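PDB 6RB7: putative N-acetylneuraminate lyase from [Ruminococcus] gnavus ATCC 29149, which belongs to the dihydrodipicolinate synthetase family, whose members are built on a TIM barrel, and is modelled as an assembly of four chains. Local coordinates for residues R33-Y38 and P192-G196; A125-E129 and A161-T165; A283-A289 and P311-D317. All coordinates share one frame; numbering follows the deposited sequence.

Contact 1 (R33-Y38 and P192-G196); sequences RNLEKY and PNVIG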
ATOM      1  N   ARG A  33     -13.325   3.615  36.143  1.00 22.53           N
ATOM      2  CA  ARG A  33     -14.209   2.611  35.522  1.00 22.21           C
ATOM      3  C   ARG A  33     -13.565   1.239  35.682  1.00 22.31           C
ATOM      4  O   ARG A  33     -12.370   1.104  35.382  1.00 23.45           O
ATOM      5  CB  ARG A  33     -14.398   2.967  34.046  1.00 20.83           C
ATOM      6  CG  ARG A  33     -15.193   1.904  33.301  1.00 22.20           C
ATOM      7  CD  ARG A  33     -15.854   2.442  32.073  1.00 21.82           C
ATOM      8  NE  ARG A  33     -14.904   2.979  31.112  1.00 19.99           N
ATOM      9  CZ  ARG A  33     -15.275   3.601  29.991  1.00 19.78           C
ATOM     10  NH1 ARG A  33     -16.576   3.750  29.725  1.00 19.47           N
ATOM     11  NH2 ARG A  33     -14.343   4.089  29.190  1.00 15.30           N
ATOM     12  N   ASN A  34     -14.342   0.252  36.111  1.00 22.64           N
ATOM     13  CA  ASN A  34     -13.853  -1.133  36.371  1.00 22.15           C
ATOM     14  C   ASN A  34     -13.998  -1.971  35.091  1.00 16.76           C
ATOM     15  O   ASN A  34     -15.140  -2.242  34.662  1.00 23.13           O
ATOM     16  CB  ASN A  34     -14.631  -1.744  37.530  1.00 27.52           C
ATOM     17  CG  ASN A  34     -14.132  -3.112  37.924  1.00 36.68           C
ATOM     18  OD1 ASN A  34     -13.693  -3.887  37.089  1.00 25.74           O
ATOM     19  ND2 ASN A  34     -14.195  -3.436  39.199  1.00 38.43           N
ATOM     20  N   LEU A  35     -12.866  -2.352  34.489  1.00 18.32           N
ATOM     21  CA  LEU A  35     -12.903  -3.170  33.238  1.00 13.55           C
ATOM     22  C   LEU A  35     -12.311  -4.548  33.494  1.00 13.84           C
ATOM     23  O   LEU A  35     -11.889  -5.214  32.557  1.00 14.13           O
ATOM     24  CB  LEU A  35     -12.135  -2.405  32.153  1.00 14.83           C
ATOM     25  CG  LEU A  35     -12.755  -1.067  31.773  1.00 15.44           C
ATOM     26  CD1 LEU A  35     -11.872  -0.333  30.791  1.00 20.87           C
ATOM     27  CD2 LEU A  35     -14.135  -1.233  31.212  1.00 17.68           C
ATOM     28  N   GLU A  36     -12.293  -5.005  34.758  1.00 13.92           N
ATOM     29  CA  GLU A  36     -11.646  -6.293  35.090  1.00 13.83           C
ATOM     30  C   GLU A  36     -12.277  -7.431  34.295  1.00 13.08           C
ATOM     31  O   GLU A  36     -11.571  -8.392  33.979  1.00 13.39           O
ATOM     32  CB  GLU A  36     -11.751  -6.558  36.597  1.00 18.14           C
ATOM     33  CG  GLU A  36     -10.954  -5.571  37.430  1.00 24.62           C
ATOM     34  CD  GLU A  36      -9.483  -5.484  37.059  1.00 30.96           C
ATOM     35  OE1 GLU A  36      -8.799  -6.536  37.054  1.00 30.51           O
ATOM     36  OE2 GLU A  36      -9.027  -4.366  36.727  1.00 34.24           O
ATOM     37  N   LYS A  37     -13.574  -7.377  34.029  1.00 14.43           N
ATOM     38  CA  LYS A  37     -14.271  -8.507  33.365  1.00 13.12           C
ATOM     39  C   LYS A  37     -13.774  -8.676  31.932  1.00 13.93           C
ATOM     40  O   LYS A  37     -14.090  -9.696  31.294  1.00 13.83           O
ATOM     41  CB  LYS A  37     -15.773  -8.327  33.424  1.00 15.71           C
ATOM     42  CG  LYS A  37     -16.353  -7.187  32.608  1.00 15.54           C
ATOM     43  CD  LYS A  37     -17.869  -7.223  32.774  1.00 21.10           C
ATOM     44  CE  LYS A  37     -18.541  -6.013  32.252  1.00 25.66           C
ATOM     45  NZ  LYS A  37     -19.983  -6.115  32.582  1.00 22.19           N
ATOM     46  N   TYR A  38     -13.054  -7.690  31.386  1.00 12.98           N
ATOM     47  CA  TYR A  38     -12.552  -7.769  29.996  1.00 12.88           C
ATOM     48  C   TYR A  38     -11.086  -8.199  29.957  1.00 14.83           C
ATOM     49  O   TYR A  38     -10.572  -8.365  28.825  1.00 14.00           O
ATOM     50  CB  TYR A  38     -12.726  -6.419  29.302  1.00 12.57           C
ATOM     51  CG  TYR A  38     -14.164  -6.002  29.220  1.00 12.07           C
ATOM     52  CD1 TYR A  38     -15.021  -6.654  28.342  1.00 13.83           C
ATOM     53  CD2 TYR A  38     -14.677  -4.970  29.993  1.00 13.25           C
ATOM     54  CE1 TYR A  38     -16.342  -6.266  28.215  1.00 12.20           C
ATOM     55  CE2 TYR A  38     -16.002  -4.597  29.880  1.00 11.87           C
ATOM     56  CZ  TYR A  38     -16.843  -5.247  28.987  1.00 13.02           C
ATOM     57  OH  TYR A  38     -18.151  -4.889  28.868  1.00 15.64           O
ATOM     58  N   PRO A 192     -19.559   8.091  26.260  1.00 16.13           N
ATOM     59  CA  PRO A 192     -19.116   7.480  27.516  1.00 17.70           C
ATOM     60  C   PRO A 192     -19.229   5.949  27.502  1.00 18.21           C
ATOM     61  O   PRO A 192     -18.619   5.333  28.333  1.00 17.64           O
ATOM     62  CB  PRO A 192     -20.085   8.078  28.574  1.00 25.05           C
ATOM     63  CG  PRO A 192     -21.280   8.442  27.802  1.00 21.51           C
ATOM     64  CD  PRO A 192     -20.782   8.901  26.437  1.00 21.76           C
ATOM     65  N   ASN A 193     -20.003   5.384  26.585  1.00 16.18           N
ATOM     66  CA  ASN A 193     -20.144   3.915  26.485  1.00 15.12           C
ATOM     67  C   ASN A 193     -18.894   3.280  25.878  1.00 14.65           C
ATOM     68  O   ASN A 193     -18.701   2.086  26.066  1.00 13.65           O
ATOM     69  CB  ASN A 193     -21.365   3.490  25.680  1.00 15.40           C
ATOM     70  CG  ASN A 193     -22.642   3.819  26.433  1.00 22.42           C
ATOM     71  OD1 ASN A 193     -22.602   4.508  27.451  1.00 33.42           O
ATOM     72  ND2 ASN A 193     -23.769   3.415  25.905  1.00 24.88           N
ATOM     73  N   VAL A 194     -18.085   4.037  25.155  1.00 12.29           N
ATOM     74  CA  VAL A 194     -16.839   3.467  24.542  1.00 11.62           C
ATOM     75  C   VAL A 194     -15.895   3.081  25.681  1.00 12.70           C
ATOM     76  O   VAL A 194     -15.505   3.944  26.464  1.00 12.40           O
ATOM     77  CB  VAL A 194     -16.198   4.430  23.546  1.00 12.21           C
ATOM     78  CG1 VAL A 194     -14.862   3.904  23.063  1.00 14.45           C
ATOM     79  CG2 VAL A 194     -17.137   4.643  22.337  1.00 12.66           C
ATOM     80  N   ILE A 195     -15.492   1.805  25.713  1.00 11.84           N
ATOM     81  CA  ILE A 195     -14.581   1.267  26.742  1.00 13.13           C
ATOM     82  C   ILE A 195     -13.211   1.000  26.155  1.00 11.56           C
ATOM     83  O   ILE A 195     -12.303   0.736  26.943  1.00 11.64           O
ATOM     84  CB  ILE A 195     -15.138  -0.000  27.428  1.00 13.01           C
ATOM     85  CG1 ILE A 195     -15.342  -1.170  26.462  1.00 12.77           C
ATOM     86  CG2 ILE A 195     -16.394   0.325  28.209  1.00 14.93           C
ATOM     87  CD1 ILE A 195     -15.441  -2.506  27.154  1.00 13.44           C
ATOM     88  N   GLY A 196     -13.047   1.090  24.830  1.00 10.07           N
ATOM     89  CA  GLY A 196     -11.723   0.829  24.261  1.00 11.60           C
ATOM     90  C   GLY A 196     -11.778   0.198  22.900  1.00 11.75           C
ATOM     91  O   GLY A 196     -12.720   0.442  22.156  1.00 10.54           O
TER
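At the N-terminal end of the barrel strands, R33, L35 and Y38, in the lead-in to strand 41-43, close over I195 at the start of strand 194-199. R33 reaches across by its guanidinium, which grips two backbone carbonyls. NH1 of R33 donates to P192 O at 2.9 Å, with the oxygen near the guanidinium plane. NH2 of R33 meets V194 O at 3.0 Å on a lone pair in the carbonyl plane, though that oxygen is tilted 30° from the guanidinium. Both bonds are bent, and the two separate carbonyls fix the rotation of the guanidinium. The R33 chain runs out with CG anti to its backbone N and turns at chi3 (60°), which brings the group over I195, whose CG2 lies 3.7 Å from NH1 of R33. Y218 adds a cation-pi contact to the same arginine.

The other branch of I195 serves Y38. CD1 of I195 sits over one ring face, 3.7 Å from the Y38 ring centroid and 20° off the normal, a CH-pi contact; K37 CG lies over the opposite face. The phenol OH of Y38 is hydrogen-bonded to D166. L35 CD2 fills in beside I195 CG2 at 4.1 Å. L35 and Y38 also touch I219, and Y38 reaches F221, T108 and I110 on barrel strands, which is consistent with the N-terminal segment plugging the N-terminal end of the (beta/alpha)8 barrel.

Contact 2 (A125-E129 and A161-T165); sequences ARHAE and AAPNT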
ATOM      1  N   ALA A 125     -27.517  -4.483  17.603  1.00 12.22           N
ATOM      2  CA  ALA A 125     -27.159  -3.804  18.865  1.00 13.29           C
ATOM      3  C   ALA A 125     -28.335  -3.906  19.849  1.00 11.62           C
ATOM      4  O   ALA A 125     -28.121  -4.239  21.019  1.00 14.02           O
ATOM      5  CB  ALA A 125     -26.746  -2.380  18.611  1.00 14.67           C
ATOM      6  N   ARG A 126     -29.524  -3.554  19.395  1.00 14.10           N
ATOM      7  CA  ARG A 126     -30.729  -3.553  20.260  1.00 14.93           C
ATOM      8  C   ARG A 126     -30.976  -4.975  20.742  1.00 13.95           C
ATOM      9  O   ARG A 126     -31.266  -5.157  21.948  1.00 15.79           O
ATOM     10  CB  ARG A 126     -31.919  -3.016  19.463  1.00 18.50           C
ATOM     11  CG  ARG A 126     -33.217  -2.905  20.242  1.00 24.50           C
ATOM     12  CD  ARG A 126     -34.253  -2.307  19.270  1.00 36.68           C
ATOM     13  NE  ARG A 126     -33.870  -0.923  18.906  1.00 65.05           N
ATOM     14  CZ  ARG A 126     -33.370  -0.482  17.729  1.00 69.98           C
ATOM     15  NH1 ARG A 126     -33.201  -1.291  16.693  1.00 65.17           N
ATOM     16  NH2 ARG A 126     -33.028   0.791  17.597  1.00 54.53           N
ATOM     17  N   HIS A 127     -30.859  -5.961  19.848  1.00 13.44           N
ATOM     18  CA  HIS A 127     -31.071  -7.378  20.200  1.00 13.78           C
ATOM     19  C   HIS A 127     -30.061  -7.799  21.272  1.00 15.32           C
ATOM     20  O   HIS A 127     -30.445  -8.489  22.250  1.00 16.08           O
ATOM     21  CB  HIS A 127     -31.045  -8.226  18.941  1.00 15.19           C
ATOM     22  CG  HIS A 127     -31.089  -9.684  19.196  1.00 14.15           C
ATOM     23  ND1 HIS A 127     -29.931 -10.436  19.327  1.00 15.88           N
ATOM     24  CD2 HIS A 127     -32.134 -10.532  19.299  1.00 15.77           C
ATOM     25  CE1 HIS A 127     -30.288 -11.696  19.485  1.00 16.16           C
ATOM     26  NE2 HIS A 127     -31.632 -11.791  19.471  1.00 16.05           N
ATOM     27  N   ALA A 128     -28.789  -7.416  21.103  1.00 12.98           N
ATOM     28  CA  ALA A 128     -27.724  -7.786  22.046  1.00 14.66           C
ATOM     29  C   ALA A 128     -27.975  -7.166  23.421  1.00 12.43           C
ATOM     30  O   ALA A 128     -27.805  -7.859  24.447  1.00 14.15           O
ATOM     31  CB  ALA A 128     -26.357  -7.422  21.465  1.00 13.49           C
ATOM     32  N   GLU A 129     -28.361  -5.899  23.475  1.00 14.44           N
ATOM     33  CA  GLU A 129     -28.655  -5.243  24.761  1.00 14.97           C
ATOM     34  C   GLU A 129     -29.861  -5.963  25.400  1.00 15.13           C
ATOM     35  O   GLU A 129     -29.871  -6.178  26.634  1.00 16.62           O
ATOM     36  CB  GLU A 129     -28.889  -3.762  24.591  1.00 15.25           C
ATOM     37  CG  GLU A 129     -29.231  -3.125  25.916  1.00 17.00           C
ATOM     38  CD  GLU A 129     -29.137  -1.613  25.951  1.00 22.40           C
ATOM     39  OE1 GLU A 129     -28.033  -1.074  25.916  1.00 17.94           O
ATOM     40  OE2 GLU A 129     -30.186  -0.992  26.042  1.00 25.40           O
ATOM     41  N   ALA A 161     -28.319   2.560  19.756  1.00 14.77           N
ATOM     42  CA  ALA A 161     -29.324   1.475  19.708  1.00 16.55           C
ATOM     43  C   ALA A 161     -29.160   0.542  20.917  1.00 20.16           C
ATOM     44  O   ALA A 161     -30.066  -0.259  21.156  1.00 19.52           O
ATOM     45  CB  ALA A 161     -29.241   0.713  18.407  1.00 18.63           C
ATOM     46  N   ALA A 162     -28.004   0.587  21.592  1.00 17.65           N
ATOM     47  CA  ALA A 162     -27.697  -0.189  22.813  1.00 16.59           C
ATOM     48  C   ALA A 162     -27.147   0.783  23.834  1.00 15.50           C
ATOM     49  O   ALA A 162     -25.984   0.713  24.249  1.00 15.14           O
ATOM     50  CB  ALA A 162     -26.728  -1.302  22.530  1.00 16.95           C
ATOM     51  N   PRO A 163     -27.969   1.765  24.254  1.00 15.74           N
ATOM     52  CA  PRO A 163     -27.442   2.918  24.966  1.00 16.59           C
ATOM     53  C   PRO A 163     -26.962   2.641  26.387  1.00 16.74           C
ATOM     54  O   PRO A 163     -26.370   3.555  26.988  1.00 18.54           O
ATOM     55  CB  PRO A 163     -28.633   3.881  24.949  1.00 20.51           C
ATOM     56  CG  PRO A 163     -29.818   2.977  24.937  1.00 20.50           C
ATOM     57  CD  PRO A 163     -29.427   1.845  24.010  1.00 17.25           C
ATOM     58  N   ASN A 164     -27.235   1.452  26.911  1.00 16.86           N
ATOM     59  CA  ASN A 164     -26.821   1.054  28.276  1.00 19.38           C
ATOM     60  C   ASN A 164     -25.678   0.053  28.201  1.00 18.80           C
ATOM     61  O   ASN A 164     -25.393  -0.575  29.229  1.00 20.79           O
ATOM     62  CB  ASN A 164     -28.020   0.435  29.009  1.00 22.39           C
ATOM     63  CG  ASN A 164     -29.151   1.432  29.072  1.00 30.79           C
ATOM     64  OD1 ASN A 164     -28.977   2.486  29.688  1.00 31.88           O
ATOM     65  ND2 ASN A 164     -30.255   1.151  28.385  1.00 30.94           N
ATOM     66  N   THR A 165     -25.055  -0.119  27.028  1.00 15.99           N
ATOM     67  CA  THR A 165     -24.100  -1.222  26.792  1.00 14.05           C
ATOM     68  C   THR A 165     -22.708  -0.667  26.478  1.00 13.50           C
ATOM     69  O   THR A 165     -22.585   0.202  25.622  1.00 14.21           O
ATOM     70  CB  THR A 165     -24.606  -2.183  25.719  1.00 15.25           C
ATOM     71  OG1 THR A 165     -25.884  -2.704  26.107  1.00 15.21           O
ATOM     72  CG2 THR A 165     -23.704  -3.375  25.554  1.00 14.03           C
TER
HETATM   73  O   HOH W   1     -32.658   0.701  21.182  1.00 48.38           O
HETATM   74  O   HOH W   2     -31.689  -1.044  23.149  1.00 38.18           O
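E129 and A161, with the helix residues A125 and R126 beside them, carry the join between helix 118-130 and the turn that leads into strand 166-171. In E129, chi1 of 178° swings CG beside the carbonyl carbon and the chain stays extended, which lays its carboxylate against the type I turn A162-T165. There OE1 of E129 accepts twice: from T165 OG1 at 2.7 Å on its anti lone pair, and from N164 N at 2.8 Å on the syn side. The second oxygen is held less closely, OE2 of E129 taking N164 ND2 at 3.2 Å from above the carboxylate plane.

A161 supplies both apolar and polar contact. Its CB packs on A125 CB at 4.0 Å, and also lies over one face of the R126 guanidinium, while A161 O approaches R126 CA at 3.5 Å in a CA-H...O contact. Two waters donate to A161 O; the first also accepts a weak bond from R126 NE, and the second also donates to E129 OE2. With backbone N-H, hydroxyl, amide and water all donating to it, E129 probably remains ionised without a cationic partner in this pair, and its two oxygens fix the turn to the last turn of the helix.

Contact 3 (A283-A289 and P311-D317); sequences AHGNMYA and PALVDED
D317 turns its carboxylate toward the backbone of H284 and G285 and binds both amides at once. With CG beside its own backbone N (chi1 -72°), the carboxylate faces the loop: H284 N reaches D317 OD1 at 2.8 Å, and G285 N reaches D317 OD2 at 2.9 Å. Both amides come from the syn side, each roughly 30° out of the carboxylate plane. D317 OD2 takes a further bond at 3.0 Å from V314 N, which arrives from the face opposite G285 N, so a single side chain ties the loop to the type I turn V314-D317.

The imidazole of H284, set on the side of its carbonyl carbon by a chi1 of 175°, is carried across V314, the two side chains at about a right angle. CD2 of H284 meets V314 CG1 at 3.6 Å, while V314 CG2, the methyl set between backbone N and carbonyl carbon, touches H284 CB. L313 starts away from the loop but folds back: CG packs on A289 CB at 3.9 Å, CD1 meets A289 O and CD2 comes against G285 CA. Further along, N286 N bonds to P311 O at 2.9 Å, nearly straight. N286 CB touches P311, while its amide serves other partners: OD1 caps helix 287-299 by accepting from Y288 N at 2.9 Å, and ND2 is hydrogen-bonded to a glycerol, probably from the crystallisation liquor.

Across the subunit boundary, Y149 of the second subunit stacks on the H284 ring and bonds to H284 O, and A150 of that subunit packs on P311. Within the chain, the loop bridges helix 263-281 to helix 287-299, and the 311-317 segment lies over the start of the latter, L313 also touching V290 and A293, on the way into helix 317-335.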
ATOM      1  N   ALA A 283      -2.813 -24.879   4.793  1.00 17.01           N
ATOM      2  CA  ALA A 283      -3.835 -25.671   4.105  1.00 15.52           C
ATOM      3  C   ALA A 283      -4.376 -24.921   2.883  1.00 15.93           C
ATOM      4  O   ALA A 283      -4.343 -23.675   2.830  1.00 17.06           O
ATOM      5  CB  ALA A 283      -4.945 -26.041   5.075  1.00 18.04           C
ATOM      6  N   HIS A 284      -4.938 -25.684   1.962  1.00 17.65           N
ATOM      7  CA  HIS A 284      -5.746 -25.145   0.845  1.00 19.24           C
ATOM      8  C   HIS A 284      -7.040 -24.540   1.408  1.00 17.23           C
ATOM      9  O   HIS A 284      -7.372 -23.381   1.082  1.00 16.60           O
ATOM     10  CB  HIS A 284      -5.991 -26.261  -0.159  1.00 17.69           C
ATOM     11  CG  HIS A 284      -6.879 -25.905  -1.290  1.00 20.78           C
ATOM     12  ND1 HIS A 284      -6.390 -25.496  -2.508  1.00 24.49           N
ATOM     13  CD2 HIS A 284      -8.223 -25.913  -1.402  1.00 23.90           C
ATOM     14  CE1 HIS A 284      -7.401 -25.320  -3.328  1.00 22.16           C
ATOM     15  NE2 HIS A 284      -8.505 -25.557  -2.697  1.00 24.86           N
ATOM     16  N   GLY A 285      -7.754 -25.284   2.241  1.00 15.79           N
ATOM     17  CA  GLY A 285      -8.948 -24.806   2.936  1.00 15.82           C
ATOM     18  C   GLY A 285      -8.624 -23.656   3.862  1.00 15.40           C
ATOM     19  O   GLY A 285      -7.454 -23.488   4.308  1.00 13.92           O
ATOM     20  N   ASN A 286      -9.654 -22.881   4.173  1.00 12.96           N
ATOM     21  CA  ASN A 286      -9.571 -21.704   5.060  1.00 12.72           C
ATOM     22  C   ASN A 286      -9.095 -22.135   6.453  1.00 11.03           C
ATOM     23  O   ASN A 286      -9.435 -23.220   6.952  1.00 11.95           O
ATOM     24  CB  ASN A 286     -10.936 -21.041   5.100  1.00 11.65           C
ATOM     25  CG  ASN A 286     -10.959 -19.823   5.997  1.00 14.56           C
ATOM     26  OD1 ASN A 286     -11.420 -19.937   7.147  1.00 18.42           O
ATOM     27  ND2 ASN A 286     -10.497 -18.698   5.458  1.00 14.05           N
ATOM     28  N   MET A 287      -8.359 -21.247   7.112  1.00 12.94           N
ATOM     29  CA  MET A 287      -7.853 -21.520   8.481  1.00 12.62           C
ATOM     30  C   MET A 287      -8.994 -21.910   9.425  1.00 11.02           C
ATOM     31  O   MET A 287      -8.791 -22.789  10.274  1.00 13.24           O
ATOM     32  CB  MET A 287      -7.106 -20.336   9.071  1.00 13.30           C
ATOM     33  CG  MET A 287      -6.338 -20.730  10.357  1.00 14.91           C
ATOM     34  SD  MET A 287      -5.840 -19.255  11.275  1.00 16.86           S
ATOM     35  CE  MET A 287      -7.457 -18.674  11.763  1.00 21.52           C
ATOM     36  N   TYR A 288     -10.170 -21.274   9.358  1.00 12.00           N
ATOM     37  CA  TYR A 288     -11.287 -21.615  10.263  1.00 14.05           C
ATOM     38  C   TYR A 288     -11.801 -23.027   9.932  1.00 12.63           C
ATOM     39  O   TYR A 288     -12.284 -23.683  10.847  1.00 12.64           O
ATOM     40  CB  TYR A 288     -12.342 -20.514  10.309  1.00 13.62           C
ATOM     41  CG  TYR A 288     -11.756 -19.239  10.857  1.00 12.97           C
ATOM     42  CD1 TYR A 288     -11.370 -19.151  12.184  1.00 12.93           C
ATOM     43  CD2 TYR A 288     -11.481 -18.168  10.033  1.00 13.22           C
ATOM     44  CE1 TYR A 288     -10.763 -18.021  12.695  1.00 14.19           C
ATOM     45  CE2 TYR A 288     -10.853 -17.032  10.533  1.00 12.49           C
ATOM     46  CZ  TYR A 288     -10.456 -16.978  11.859  1.00 14.11           C
ATOM     47  OH  TYR A 288      -9.866 -15.841  12.375  1.00 17.03           O
ATOM     48  N   ALA A 289     -11.729 -23.432   8.669  1.00 12.04           N
ATOM     49  CA  ALA A 289     -12.115 -24.831   8.287  1.00 14.74           C
ATOM     50  C   ALA A 289     -11.136 -25.800   8.959  1.00 13.51           C
ATOM     51  O   ALA A 289     -11.575 -26.876   9.445  1.00 15.05           O
ATOM     52  CB  ALA A 289     -12.119 -24.987   6.801  1.00 14.15           C
ATOM     53  N   PRO A 311     -13.059 -21.034   1.415  1.00 13.55           N
ATOM     54  CA  PRO A 311     -12.814 -22.339   0.801  1.00 12.80           C
ATOM     55  C   PRO A 311     -12.810 -23.472   1.827  1.00 14.10           C
ATOM     56  O   PRO A 311     -12.156 -23.412   2.885  1.00 13.53           O
ATOM     57  CB  PRO A 311     -11.438 -22.158   0.149  1.00 13.77           C
ATOM     58  CG  PRO A 311     -10.779 -21.088   0.936  1.00 14.27           C
ATOM     59  CD  PRO A 311     -11.896 -20.140   1.304  1.00 14.02           C
ATOM     60  N   ALA A 312     -13.438 -24.567   1.415  1.00 15.54           N
ATOM     61  CA  ALA A 312     -13.511 -25.805   2.216  1.00 17.39           C
ATOM     62  C   ALA A 312     -12.181 -26.559   2.157  1.00 16.45           C
ATOM     63  O   ALA A 312     -11.403 -26.388   1.204  1.00 15.90           O
ATOM     64  CB  ALA A 312     -14.624 -26.678   1.675  1.00 18.61           C
ATOM     65  N   LEU A 313     -11.922 -27.375   3.175  1.00 16.30           N
ATOM     66  CA  LEU A 313     -10.787 -28.311   3.147  1.00 15.47           C
ATOM     67  C   LEU A 313     -10.914 -29.224   1.924  1.00 17.00           C
ATOM     68  O   LEU A 313     -12.050 -29.602   1.571  1.00 18.81           O
ATOM     69  CB  LEU A 313     -10.805 -29.182   4.398  1.00 16.43           C
ATOM     70  CG  LEU A 313     -10.642 -28.463   5.731  1.00 17.14           C
ATOM     71  CD1 LEU A 313     -10.638 -29.465   6.848  1.00 20.89           C
ATOM     72  CD2 LEU A 313      -9.371 -27.664   5.767  1.00 19.30           C
ATOM     73  N   VAL A 314      -9.770 -29.594   1.373  1.00 18.14           N
ATOM     74  CA  VAL A 314      -9.674 -30.706   0.379  1.00 19.25           C
ATOM     75  C   VAL A 314      -9.066 -31.934   1.050  1.00 21.39           C
ATOM     76  O   VAL A 314      -8.545 -31.838   2.184  1.00 18.80           O
ATOM     77  CB  VAL A 314      -8.874 -30.261  -0.843  1.00 18.67           C
ATOM     78  CG1 VAL A 314      -9.661 -29.224  -1.625  1.00 24.90           C
ATOM     79  CG2 VAL A 314      -7.479 -29.783  -0.502  1.00 23.89           C
ATOM     80  N   ASP A 315      -9.078 -33.074   0.360  0.50 21.71           N
ATOM     81  CA  ASP A 315      -8.567 -34.341   0.949  0.50 25.01           C
ATOM     82  C   ASP A 315      -7.124 -34.160   1.435  0.50 22.29           C
ATOM     83  O   ASP A 315      -6.805 -34.655   2.546  0.50 26.91           O
ATOM     84  CB  ASP A 315      -8.641 -35.490  -0.062  0.50 27.86           C
ATOM     85  CG  ASP A 315     -10.027 -35.796  -0.582  0.50 36.20           C
ATOM     86  OD1 ASP A 315     -10.992 -35.498   0.141  0.50 36.99           O
ATOM     87  OD2 ASP A 315     -10.113 -36.372  -1.694  0.50 36.47           O
ATOM     88  N   GLU A 316      -6.292 -33.482   0.643  1.00 23.05           N
ATOM     89  CA  GLU A 316      -4.847 -33.282   0.900  1.00 27.21           C
ATOM     90  C   GLU A 316      -4.663 -32.480   2.193  1.00 22.56           C
ATOM     91  O   GLU A 316      -3.619 -32.603   2.828  1.00 27.29           O
ATOM     92  CB  GLU A 316      -4.205 -32.543  -0.281  1.00 36.69           C
ATOM     93  CG  GLU A 316      -4.154 -33.357  -1.581  1.00 50.99           C
ATOM     94  CD  GLU A 316      -5.479 -33.597  -2.305  1.00 70.01           C
ATOM     95  OE1 GLU A 316      -6.467 -32.848  -2.046  1.00 33.52           O
ATOM     96  OE2 GLU A 316      -5.544 -34.550  -3.124  1.00 80.50           O
ATOM     97  N   ASP A 317      -5.672 -31.733   2.623  1.00 20.15           N
ATOM     98  CA  ASP A 317      -5.527 -30.943   3.858  1.00 17.81           C
ATOM     99  C   ASP A 317      -5.637 -31.791   5.123  1.00 18.29           C
ATOM    100  O   ASP A 317      -5.269 -31.320   6.175  1.00 19.19           O
ATOM    101  CB  ASP A 317      -6.599 -29.858   3.933  1.00 15.49           C
ATOM    102  CG  ASP A 317      -6.404 -28.705   2.972  1.00 17.62           C
ATOM    103  OD1 ASP A 317      -5.228 -28.443   2.590  1.00 18.16           O
ATOM    104  OD2 ASP A 317      -7.439 -28.110   2.619  1.00 17.47           O
TER

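In the fold
Contacts 1 and 2 are neighbours, their centres 15 Å apart, and contact 2 is nested along the chain inside the loop closed by contact 1. They touch where N193 ND2 reaches P163 O at 2.8 Å, probably a hydrogen bond. Strand 194-199, which holds the end of 192-196, lies beside strand 166-171, which follows 161-165. Contact 3 comes later in the sequence, on the other side of the chain's centre, about 37 Å from contact 1 and 36 Å from contact 2, centre to centre. The first two lie at the N-terminal end of the barrel strands, contact 2 joining an outer helix to the loop before a strand, while the third joins loops around the C-terminal helices and meets the second subunit.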